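Local structure of peroxinectin A (Dictyostelium discoideum, 6ERC) at residues S306-F311 with L325-S330; G340-I345 with R496-I501. The protein is a secreted haem peroxidase that uses hydrogen peroxide to oxidise phenolic donors, iodide and thiocyanate. All blocks are in the same frame, centred on the assembly; numbering follows the deposited sequence.

Interaction 1: S306-F311 with L325-S330. With CA (calcium ion), chain G; HEM (protoporphyrin IX containing Fe), chain F.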
ATOM      1  N   SER A 306       0.867   2.850 -11.122  1.00 52.46           N
ATOM      2  CA  SER A 306       0.469   2.912 -12.523  1.00 53.64           C
ATOM      3  C   SER A 306      -1.034   3.123 -12.672  1.00 54.59           C
ATOM      4  O   SER A 306      -1.483   3.777 -13.622  1.00 54.62           O
ATOM      5  CB  SER A 306       0.889   1.626 -13.230  1.00 53.48           C
ATOM      6  OG  SER A 306       0.658   1.709 -14.623  1.00 54.73           O
ATOM      7  N   GLU A 307      -1.831   2.566 -11.756  1.00 52.97           N
ATOM      8  CA  GLU A 307      -3.283   2.549 -11.904  1.00 55.01           C
ATOM      9  C   GLU A 307      -3.977   3.771 -11.309  1.00 53.44           C
ATOM     10  O   GLU A 307      -5.180   3.945 -11.530  1.00 51.88           O
ATOM     11  CB  GLU A 307      -3.859   1.270 -11.274  1.00 53.76           C
ATOM     12  CG  GLU A 307      -4.088   1.334  -9.769  1.00 53.31           C
ATOM     13  CD  GLU A 307      -4.338  -0.031  -9.141  1.00 52.20           C
ATOM     14  OE1 GLU A 307      -4.963  -0.893  -9.797  1.00 51.42           O
ATOM     15  OE2 GLU A 307      -3.906  -0.238  -7.988  1.00 51.25           O
ATOM     16  N   VAL A 308      -3.263   4.619 -10.573  1.00 53.84           N
ATOM     17  CA  VAL A 308      -3.857   5.832 -10.022  1.00 52.21           C
ATOM     18  C   VAL A 308      -4.185   6.788 -11.163  1.00 52.11           C
ATOM     19  O   VAL A 308      -3.303   7.182 -11.934  1.00 54.85           O
ATOM     20  CB  VAL A 308      -2.908   6.486  -9.009  1.00 52.45           C
ATOM     21  CG1 VAL A 308      -3.412   7.863  -8.591  1.00 51.53           C
ATOM     22  CG2 VAL A 308      -2.734   5.592  -7.798  1.00 52.13           C
ATOM     23  N   GLY A 309      -5.452   7.173 -11.269  1.00 52.45           N
ATOM     24  CA  GLY A 309      -5.863   8.176 -12.225  1.00 52.66           C
ATOM     25  C   GLY A 309      -5.509   9.568 -11.756  1.00 53.04           C
ATOM     26  O   GLY A 309      -5.161   9.806 -10.591  1.00 53.45           O
ATOM     27  N   PRO A 310      -5.594  10.531 -12.677  1.00 53.96           N
ATOM     28  CA  PRO A 310      -5.168  11.897 -12.339  1.00 54.83           C
ATOM     29  C   PRO A 310      -6.188  12.700 -11.552  1.00 55.12           C
ATOM     30  O   PRO A 310      -5.795  13.676 -10.898  1.00 56.36           O
ATOM     31  CB  PRO A 310      -4.916  12.531 -13.710  1.00 55.32           C
ATOM     32  CG  PRO A 310      -5.844  11.819 -14.624  1.00 54.86           C
ATOM     33  CD  PRO A 310      -5.975  10.409 -14.096  1.00 55.01           C
ATOM     34  N   PHE A 311      -7.468  12.343 -11.588  1.00 55.08           N
ATOM     35  CA  PHE A 311      -8.505  13.157 -10.973  1.00 55.10           C
ATOM     36  C   PHE A 311      -9.300  12.355  -9.952  1.00 53.91           C
ATOM     37  O   PHE A 311      -9.523  11.150 -10.107  1.00 52.68           O
ATOM     38  CB  PHE A 311      -9.455  13.730 -12.026  1.00 54.69           C
ATOM     39  CG  PHE A 311      -8.839  14.800 -12.867  1.00 55.79           C
ATOM     40  CD1 PHE A 311      -8.716  16.092 -12.384  1.00 56.16           C
ATOM     41  CD2 PHE A 311      -8.374  14.517 -14.140  1.00 55.50           C
ATOM     42  CE1 PHE A 311      -8.147  17.082 -13.156  1.00 57.14           C
ATOM     43  CE2 PHE A 311      -7.806  15.504 -14.919  1.00 55.97           C
ATOM     44  CZ  PHE A 311      -7.691  16.788 -14.428  1.00 56.65           C
ATOM     45  N   LEU A 325     -11.323  16.861  -8.304  1.00 54.24           N
ATOM     46  CA  LEU A 325     -10.137  17.287  -7.577  1.00 56.58           C
ATOM     47  C   LEU A 325      -8.910  16.616  -8.181  1.00 54.43           C
ATOM     48  O   LEU A 325      -8.844  15.379  -8.194  1.00 53.20           O
ATOM     49  CB  LEU A 325     -10.254  16.924  -6.104  1.00 56.38           C
ATOM     50  CG  LEU A 325      -9.061  17.257  -5.201  1.00 56.18           C
ATOM     51  CD1 LEU A 325      -8.915  18.761  -5.030  1.00 56.78           C
ATOM     52  CD2 LEU A 325      -9.214  16.576  -3.849  1.00 56.14           C
ATOM     53  N   PRO A 326      -7.933  17.363  -8.694  1.00 54.71           N
ATOM     54  CA  PRO A 326      -6.737  16.712  -9.238  1.00 55.34           C
ATOM     55  C   PRO A 326      -5.871  16.132  -8.130  1.00 53.90           C
ATOM     56  O   PRO A 326      -5.743  16.711  -7.050  1.00 53.95           O
ATOM     57  CB  PRO A 326      -6.021  17.843  -9.982  1.00 56.61           C
ATOM     58  CG  PRO A 326      -6.475  19.078  -9.301  1.00 56.64           C
ATOM     59  CD  PRO A 326      -7.891  18.825  -8.878  1.00 55.72           C
ATOM     60  N   ILE A 327      -5.282  14.970  -8.415  1.00 53.28           N
ATOM     61  CA  ILE A 327      -4.482  14.259  -7.419  1.00 54.33           C
ATOM     62  C   ILE A 327      -3.458  15.194  -6.787  1.00 56.47           C
ATOM     63  O   ILE A 327      -3.301  15.237  -5.562  1.00 56.15           O
ATOM     64  CB  ILE A 327      -3.802  13.034  -8.059  1.00 55.75           C
ATOM     65  CG1 ILE A 327      -4.837  11.953  -8.389  1.00 55.91           C
ATOM     66  CG2 ILE A 327      -2.703  12.470  -7.159  1.00 55.48           C
ATOM     67  CD1 ILE A 327      -5.467  11.285  -7.175  1.00 53.88           C
ATOM     68  N   LYS A 328      -2.740  15.954  -7.619  1.00 55.61           N
ATOM     69  CA  LYS A 328      -1.631  16.759  -7.115  1.00 56.36           C
ATOM     70  C   LYS A 328      -2.084  17.767  -6.063  1.00 55.87           C
ATOM     71  O   LYS A 328      -1.279  18.185  -5.223  1.00 57.09           O
ATOM     72  CB  LYS A 328      -0.925  17.469  -8.273  1.00 57.70           C
ATOM     73  CG  LYS A 328      -1.833  18.284  -9.183  1.00 58.16           C
ATOM     74  CD  LYS A 328      -1.048  18.855 -10.356  1.00 58.16           C
ATOM     75  CE  LYS A 328      -1.939  19.633 -11.317  1.00 59.93           C
ATOM     76  NZ  LYS A 328      -2.882  18.749 -12.061  1.00 60.47           N
ATOM     77  N   PHE A 329      -3.353  18.167  -6.081  1.00 55.89           N
ATOM     78  CA  PHE A 329      -3.876  19.080  -5.070  1.00 58.76           C
ATOM     79  C   PHE A 329      -4.411  18.365  -3.833  1.00 57.93           C
ATOM     80  O   PHE A 329      -4.792  19.036  -2.868  1.00 56.80           O
ATOM     81  CB  PHE A 329      -4.992  19.951  -5.660  1.00 58.04           C
ATOM     82  CG  PHE A 329      -4.537  20.893  -6.744  1.00 58.01           C
ATOM     83  CD1 PHE A 329      -3.193  21.051  -7.049  1.00 58.81           C
ATOM     84  CD2 PHE A 329      -5.468  21.641  -7.449  1.00 58.89           C
ATOM     85  CE1 PHE A 329      -2.792  21.924  -8.043  1.00 59.26           C
ATOM     86  CE2 PHE A 329      -5.072  22.514  -8.442  1.00 60.29           C
ATOM     87  CZ  PHE A 329      -3.733  22.657  -8.739  1.00 60.21           C
ATOM     88  N   SER A 330      -4.448  17.034  -3.831  1.00 56.05           N
ATOM     89  CA  SER A 330      -5.050  16.281  -2.738  1.00 56.19           C
ATOM     90  C   SER A 330      -4.026  15.647  -1.805  1.00 57.16           C
ATOM     91  O   SER A 330      -4.421  14.978  -0.846  1.00 56.16           O
ATOM     92  CB  SER A 330      -5.966  15.188  -3.298  1.00 56.30           C
ATOM     93  OG  SER A 330      -5.211  14.142  -3.885  1.00 56.47           O
TER
HETATM   94 CA    CA G 605      -0.532   3.298 -15.849  1.00 47.37          CA
HETATM   95  CHA HEM F 604       4.906   3.111  -1.318  1.00 54.12           C
HETATM   96  CHB HEM F 604       2.511   7.128  -2.546  1.00 50.11           C
HETATM   97  CHC HEM F 604      -1.124   4.404  -4.287  1.00 47.77           C
HETATM   98  CHD HEM F 604       1.396   0.394  -3.272  1.00 52.38           C
HETATM   99  C1A HEM F 604       4.598   4.427  -1.558  1.00 52.15           C
HETATM  100  C2A HEM F 604       5.475   5.551  -1.345  1.00 50.82           C
HETATM  101  C3A HEM F 604       4.823   6.667  -1.685  1.00 49.41           C
HETATM  102  C4A HEM F 604       3.500   6.279  -2.120  1.00 49.80           C
HETATM  103  CMA HEM F 604       5.356   8.115  -1.623  1.00 45.54           C
HETATM  104  CAA HEM F 604       6.919   5.439  -0.829  1.00 51.66           C
HETATM  105  CBA HEM F 604       7.831   5.838  -1.981  1.00 52.61           C
HETATM  106  CGA HEM F 604       9.198   5.237  -1.786  1.00 54.79           C
HETATM  107  O1A HEM F 604       9.317   3.985  -1.789  1.00 54.82           O
HETATM  108  O2A HEM F 604      10.176   6.013  -1.638  1.00 54.01           O
HETATM  109  C1B HEM F 604       1.319   6.732  -3.101  1.00 49.24           C
HETATM  110  C2B HEM F 604       0.279   7.625  -3.547  1.00 47.71           C
HETATM  111  C3B HEM F 604      -0.732   6.880  -4.025  1.00 48.25           C
HETATM  112  C4B HEM F 604      -0.356   5.485  -3.898  1.00 49.49           C
HETATM  113  CMB HEM F 604       0.399   9.158  -3.441  1.00 43.14           C
HETATM  114  CAB HEM F 604      -2.083   7.324  -4.633  1.00 47.63           C
HETATM  115  CBB HEM F 604      -2.410   8.604  -4.835  1.00 48.58           C
HETATM  116  C1C HEM F 604      -0.764   3.078  -4.177  1.00 47.66           C
HETATM  117  C2C HEM F 604      -1.551   1.932  -4.597  1.00 48.10           C
HETATM  118  C3C HEM F 604      -0.846   0.817  -4.310  1.00 49.54           C
HETATM  119  C4C HEM F 604       0.398   1.239  -3.705  1.00 51.55           C
HETATM  120  CMC HEM F 604      -2.938   2.095  -5.255  1.00 45.50           C
HETATM  121  CAC HEM F 604      -1.138  -0.693  -4.513  1.00 47.87           C
HETATM  122  CBC HEM F 604      -2.248  -1.213  -5.042  1.00 47.73           C
HETATM  123  C1D HEM F 604       2.541   0.780  -2.617  1.00 52.10           C
HETATM  124  C2D HEM F 604       3.515  -0.106  -2.022  1.00 51.41           C
HETATM  125  C3D HEM F 604       4.482   0.651  -1.496  1.00 54.18           C
HETATM  126  C4D HEM F 604       4.150   2.036  -1.720  1.00 54.05           C
HETATM  127  CMD HEM F 604       3.432  -1.646  -2.041  1.00 49.08           C
HETATM  128  CAD HEM F 604       5.734   0.184  -0.733  1.00 53.66           C
HETATM  129  CBD HEM F 604       5.254  -0.126   0.682  1.00 54.33           C
HETATM  130  CGD HEM F 604       6.318   0.199   1.703  1.00 53.26           C
HETATM  131  O1D HEM F 604       6.398   1.382   2.122  1.00 51.67           O
HETATM  132  O2D HEM F 604       7.083  -0.711   2.111  1.00 51.47           O
HETATM  133  NA  HEM F 604       3.397   4.907  -2.031  1.00 54.14           N
HETATM  134  NB  HEM F 604       0.902   5.434  -3.328  1.00 54.65           N
HETATM  135  NC  HEM F 604       0.417   2.615  -3.637  1.00 52.80           N
HETATM  136  ND  HEM F 604       2.960   2.078  -2.412  1.00 55.15           N
HETATM  137 FE   HEM F 604       1.919   3.733  -2.814  1.00 61.91          FE
HETATM  138  O   HOH W   1      -0.987   5.624 -15.645  1.00 42.47           O
HETATM  139  O   HOH W   2      -1.755   3.724 -17.810  1.00 42.87           O
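Phe311 and Pro326 form an antiparallel, non-hydrogen-bonded pair at the open end of the two-stranded hairpin made by strands 311-315 and 321-326. Backbone and side chains share the contact, which lies where helix 304-307 leads into the hairpin. Phe311 and Ile327 give about half of the buried surface. The CA atoms of Phe311 and Pro326 are 4.3 Å apart, and both side chains are on the same face of the sheet. CE1 of Phe311 reaches CB of Pro326 at 3.9 Å, with the two side chains crossing obliquely. Beyond this pair, Ile327 N donates to Pro310 O over 2.8 Å, nearly straight at 171°. CA-H...O contacts, Pro326 to Pro310 O and Phe311 to Leu325 O, add to it. The next backbone bond of the hairpin joins Leu325 and Met312.

Ile327 packs back over the incoming chain. Its CG1 is anti to the carbonyl carbon (chi1 -70°) and rests close against Gly309 O. Its CD1 meets CG1 of Val308 at 4.2 Å. The other branch of Val308, CG2, lies 3.7 Å from CAB of the haem. Glu307 also borders the haem, with OE2 3.5 Å from the vinyl carbon CBC and 3.7 Å from the methyl CMC; no covalent link is modelled there.

Ser306 holds the calcium ion through two atoms, OG at 2.3 Å and its backbone O. Asn355, Asp357, Tyr359 and two waters complete the site. Ile327 O accepts from both N and OG of Ser330, Lys328 N donates to Asp363, and these bonds hold the turn after the strand. The chemistry implies a segment fixed by metal bonds at Ser306 and by a strong backbone bond at Pro310, with the haem-lining side chains of Glu307 and Val308 between them.

Interaction 2: G340-I345 with R496-I501; sequences GVEPLI and RTTSNI
Glu342 brings a flat carboxylate against Thr498 and Ser499. Thr498 CA lies close to the carboxylate plane on the OE2 side, 3.6 Å from Glu342 OE2. N and O of Ser499 lie to one side of that plane, and Ser499 N donates to Glu342 OE2 over 3.3 Å. This bond is weak, though fairly straight at 160°. On the other side is CG2 of Thr498, 4.0 Å from Glu342 OE2. The chain of Glu342 is bent at CG (chi2 75°), which carries CD out of an extended course. Its CG rests against Ser499 O at 3.6 Å. The stronger partner of OE2 is Arg229 of helix 218-241, in a salt bridge. The same NH1 of Arg229 also bonds Thr497 O, so the arginine joins both segments. An alanine in place of Glu342 would probably leave Arg229 without its acidic mate and Ser499 N without this acceptor.

Nearer the helix backbone the contact is largely apolar. CD1 of Ile501 fits between Glu342 and Ile345, one helical turn apart. Ile501 CD1 lies 3.8 Å from Glu342 O and 3.9 Å from Ile345 CB. CG2 of Ile345 touches the same methyl, and the two isoleucine side chains cross at about a right angle. CG1 of Ile501 is anti to its backbone N (chi1 -173°), and this starts the side chain towards helix 342-350. Ile494 of helix 490-497 touches both isoleucines and extends the apolar patch.

The turn at Asn500 and Ile501 is tied back to the helix as well, because Arg346 bonds both of their carbonyl oxygens. Thr498 OG1 bonds Ile494 O. The contact therefore joins the first turn of one helix to the chain leaving another, within the largely helical fold of the animal haem peroxidases and away from its annotated sites.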
ATOM      1  N   GLY A 340     -17.752  16.104   3.818  1.00 57.82           N
ATOM      2  CA  GLY A 340     -18.010  14.724   4.171  1.00 58.22           C
ATOM      3  C   GLY A 340     -17.378  13.742   3.201  1.00 54.82           C
ATOM      4  O   GLY A 340     -16.899  14.093   2.123  1.00 56.34           O
ATOM      5  N   VAL A 341     -17.385  12.469   3.604  1.00 53.15           N
ATOM      6  CA  VAL A 341     -16.794  11.422   2.778  1.00 54.37           C
ATOM      7  C   VAL A 341     -17.714  10.980   1.647  1.00 53.72           C
ATOM      8  O   VAL A 341     -17.232  10.428   0.651  1.00 52.97           O
ATOM      9  CB  VAL A 341     -16.417  10.191   3.622  1.00 54.56           C
ATOM     10  CG1 VAL A 341     -15.414  10.563   4.705  1.00 55.34           C
ATOM     11  CG2 VAL A 341     -17.657   9.547   4.234  1.00 55.16           C
ATOM     12  N   GLU A 342     -19.022  11.200   1.769  1.00 55.12           N
ATOM     13  CA  GLU A 342     -19.958  10.670   0.778  1.00 55.70           C
ATOM     14  C   GLU A 342     -19.638  11.130  -0.635  1.00 53.98           C
ATOM     15  O   GLU A 342     -19.663  10.293  -1.554  1.00 53.13           O
ATOM     16  CB  GLU A 342     -21.394  11.044   1.166  1.00 56.30           C
ATOM     17  CG  GLU A 342     -21.963  10.237   2.321  1.00 56.55           C
ATOM     18  CD  GLU A 342     -21.407  10.658   3.669  1.00 56.75           C
ATOM     19  OE1 GLU A 342     -20.797  11.745   3.756  1.00 55.58           O
ATOM     20  OE2 GLU A 342     -21.585   9.900   4.646  1.00 57.31           O
ATOM     21  N   PRO A 343     -19.346  12.409  -0.893  1.00 54.52           N
ATOM     22  CA  PRO A 343     -19.037  12.811  -2.278  1.00 55.60           C
ATOM     23  C   PRO A 343     -17.824  12.102  -2.858  1.00 54.03           C
ATOM     24  O   PRO A 343     -17.802  11.802  -4.057  1.00 52.83           O
ATOM     25  CB  PRO A 343     -18.813  14.326  -2.159  1.00 55.35           C
ATOM     26  CG  PRO A 343     -19.503  14.723  -0.900  1.00 55.51           C
ATOM     27  CD  PRO A 343     -19.360  13.561   0.024  1.00 54.31           C
ATOM     28  N   LEU A 344     -16.806  11.834  -2.039  1.00 53.09           N
ATOM     29  CA  LEU A 344     -15.661  11.063  -2.510  1.00 52.17           C
ATOM     30  C   LEU A 344     -16.065   9.632  -2.831  1.00 52.97           C
ATOM     31  O   LEU A 344     -15.773   9.125  -3.921  1.00 54.35           O
ATOM     32  CB  LEU A 344     -14.551  11.078  -1.461  1.00 53.03           C
ATOM     33  CG  LEU A 344     -13.774  12.387  -1.331  1.00 54.65           C
ATOM     34  CD1 LEU A 344     -13.000  12.405  -0.027  1.00 55.32           C
ATOM     35  CD2 LEU A 344     -12.832  12.568  -2.516  1.00 55.29           C
ATOM     36  N   ILE A 345     -16.733   8.961  -1.889  1.00 53.29           N
ATOM     37  CA  ILE A 345     -17.111   7.565  -2.091  1.00 51.52           C
ATOM     38  C   ILE A 345     -17.851   7.406  -3.410  1.00 51.42           C
ATOM     39  O   ILE A 345     -17.592   6.472  -4.176  1.00 53.00           O
ATOM     40  CB  ILE A 345     -17.961   7.057  -0.910  1.00 54.09           C
ATOM     41  CG1 ILE A 345     -17.204   7.186   0.419  1.00 53.21           C
ATOM     42  CG2 ILE A 345     -18.389   5.609  -1.145  1.00 53.05           C
ATOM     43  CD1 ILE A 345     -15.954   6.341   0.523  1.00 53.84           C
ATOM     44  N   ARG A 496     -23.949   0.925   5.250  1.00 57.03           N
ATOM     45  CA  ARG A 496     -24.113   0.968   6.700  1.00 57.83           C
ATOM     46  C   ARG A 496     -23.513   2.226   7.310  1.00 58.16           C
ATOM     47  O   ARG A 496     -23.992   2.699   8.348  1.00 58.94           O
ATOM     48  CB  ARG A 496     -23.468  -0.268   7.330  1.00 58.53           C
ATOM     49  CG  ARG A 496     -24.419  -1.423   7.537  1.00 60.04           C
ATOM     50  CD  ARG A 496     -23.737  -2.777   7.389  1.00 59.27           C
ATOM     51  NE  ARG A 496     -22.400  -2.827   7.978  1.00 57.13           N
ATOM     52  CZ  ARG A 496     -21.745  -3.956   8.234  1.00 58.23           C
ATOM     53  NH1 ARG A 496     -22.308  -5.130   7.972  1.00 58.25           N
ATOM     54  NH2 ARG A 496     -20.531  -3.916   8.762  1.00 57.32           N
ATOM     55  N   THR A 497     -22.473   2.782   6.691  1.00 57.03           N
ATOM     56  CA  THR A 497     -21.666   3.825   7.312  1.00 56.40           C
ATOM     57  C   THR A 497     -21.830   5.187   6.652  1.00 55.40           C
ATOM     58  O   THR A 497     -21.128   6.129   7.031  1.00 56.44           O
ATOM     59  CB  THR A 497     -20.194   3.421   7.290  1.00 56.11           C
ATOM     60  OG1 THR A 497     -19.797   3.156   5.940  1.00 57.23           O
ATOM     61  CG2 THR A 497     -19.962   2.177   8.131  1.00 56.50           C
ATOM     62  N   THR A 498     -22.734   5.325   5.687  1.00 55.66           N
ATOM     63  CA  THR A 498     -22.892   6.570   4.952  1.00 57.18           C
ATOM     64  C   THR A 498     -24.337   7.041   5.010  1.00 56.99           C
ATOM     65  O   THR A 498     -25.256   6.273   5.303  1.00 59.60           O
ATOM     66  CB  THR A 498     -22.465   6.417   3.487  1.00 56.92           C
ATOM     67  OG1 THR A 498     -23.153   5.306   2.898  1.00 56.05           O
ATOM     68  CG2 THR A 498     -20.968   6.199   3.393  1.00 54.83           C
ATOM     69  N   SER A 499     -24.520   8.324   4.715  1.00 56.99           N
ATOM     70  CA  SER A 499     -25.829   8.964   4.714  1.00 58.14           C
ATOM     71  C   SER A 499     -26.221   9.292   3.279  1.00 58.44           C
ATOM     72  O   SER A 499     -25.514  10.041   2.596  1.00 58.69           O
ATOM     73  CB  SER A 499     -25.810  10.231   5.568  1.00 58.96           C
ATOM     74  OG  SER A 499     -27.018  10.959   5.429  1.00 59.83           O
ATOM     75  N   ASN A 500     -27.344   8.732   2.828  1.00 57.49           N
ATOM     76  CA  ASN A 500     -27.883   8.990   1.492  1.00 58.83           C
ATOM     77  C   ASN A 500     -26.796   8.871   0.427  1.00 58.37           C
ATOM     78  O   ASN A 500     -26.617   9.748  -0.420  1.00 57.58           O
ATOM     79  CB  ASN A 500     -28.553  10.365   1.431  1.00 59.48           C
ATOM     80  CG  ASN A 500     -29.709  10.494   2.401  1.00 60.95           C
ATOM     81  OD1 ASN A 500     -29.756  11.423   3.208  1.00 61.72           O
ATOM     82  ND2 ASN A 500     -30.653   9.561   2.327  1.00 61.21           N
ATOM     83  N   ILE A 501     -26.067   7.753   0.468  1.00 57.44           N
ATOM     84  CA  ILE A 501     -24.938   7.575  -0.437  1.00 58.43           C
ATOM     85  C   ILE A 501     -25.407   7.446  -1.880  1.00 59.39           C
ATOM     86  O   ILE A 501     -24.661   7.776  -2.813  1.00 58.06           O
ATOM     87  CB  ILE A 501     -24.103   6.353  -0.007  1.00 58.03           C
ATOM     88  CG1 ILE A 501     -22.822   6.249  -0.840  1.00 56.04           C
ATOM     89  CG2 ILE A 501     -24.919   5.073  -0.132  1.00 57.34           C
ATOM     90  CD1 ILE A 501     -21.856   7.391  -0.628  1.00 55.98           C
TER

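In the fold
The two contacts follow each other along the chain. Interaction 1 closes the hairpin, and helix 342-350 of interaction 2 is the next regular element after strand 321-326. Their centres are 20 Å apart, and their nearest atoms are about 6 Å apart without touching. Strand 311-315 connects them: Met312 packs on Ile327 and Leu325 of interaction 1 and on Leu344 of helix 342-350. Only interaction 1 borders the haem and the calcium ion. The side chain of its Val308 is about 11 Å from that of His81, the predicted proton acceptor. Interaction 2 is more peripheral, with its centre 23 Å from that of the chain against 16 Å.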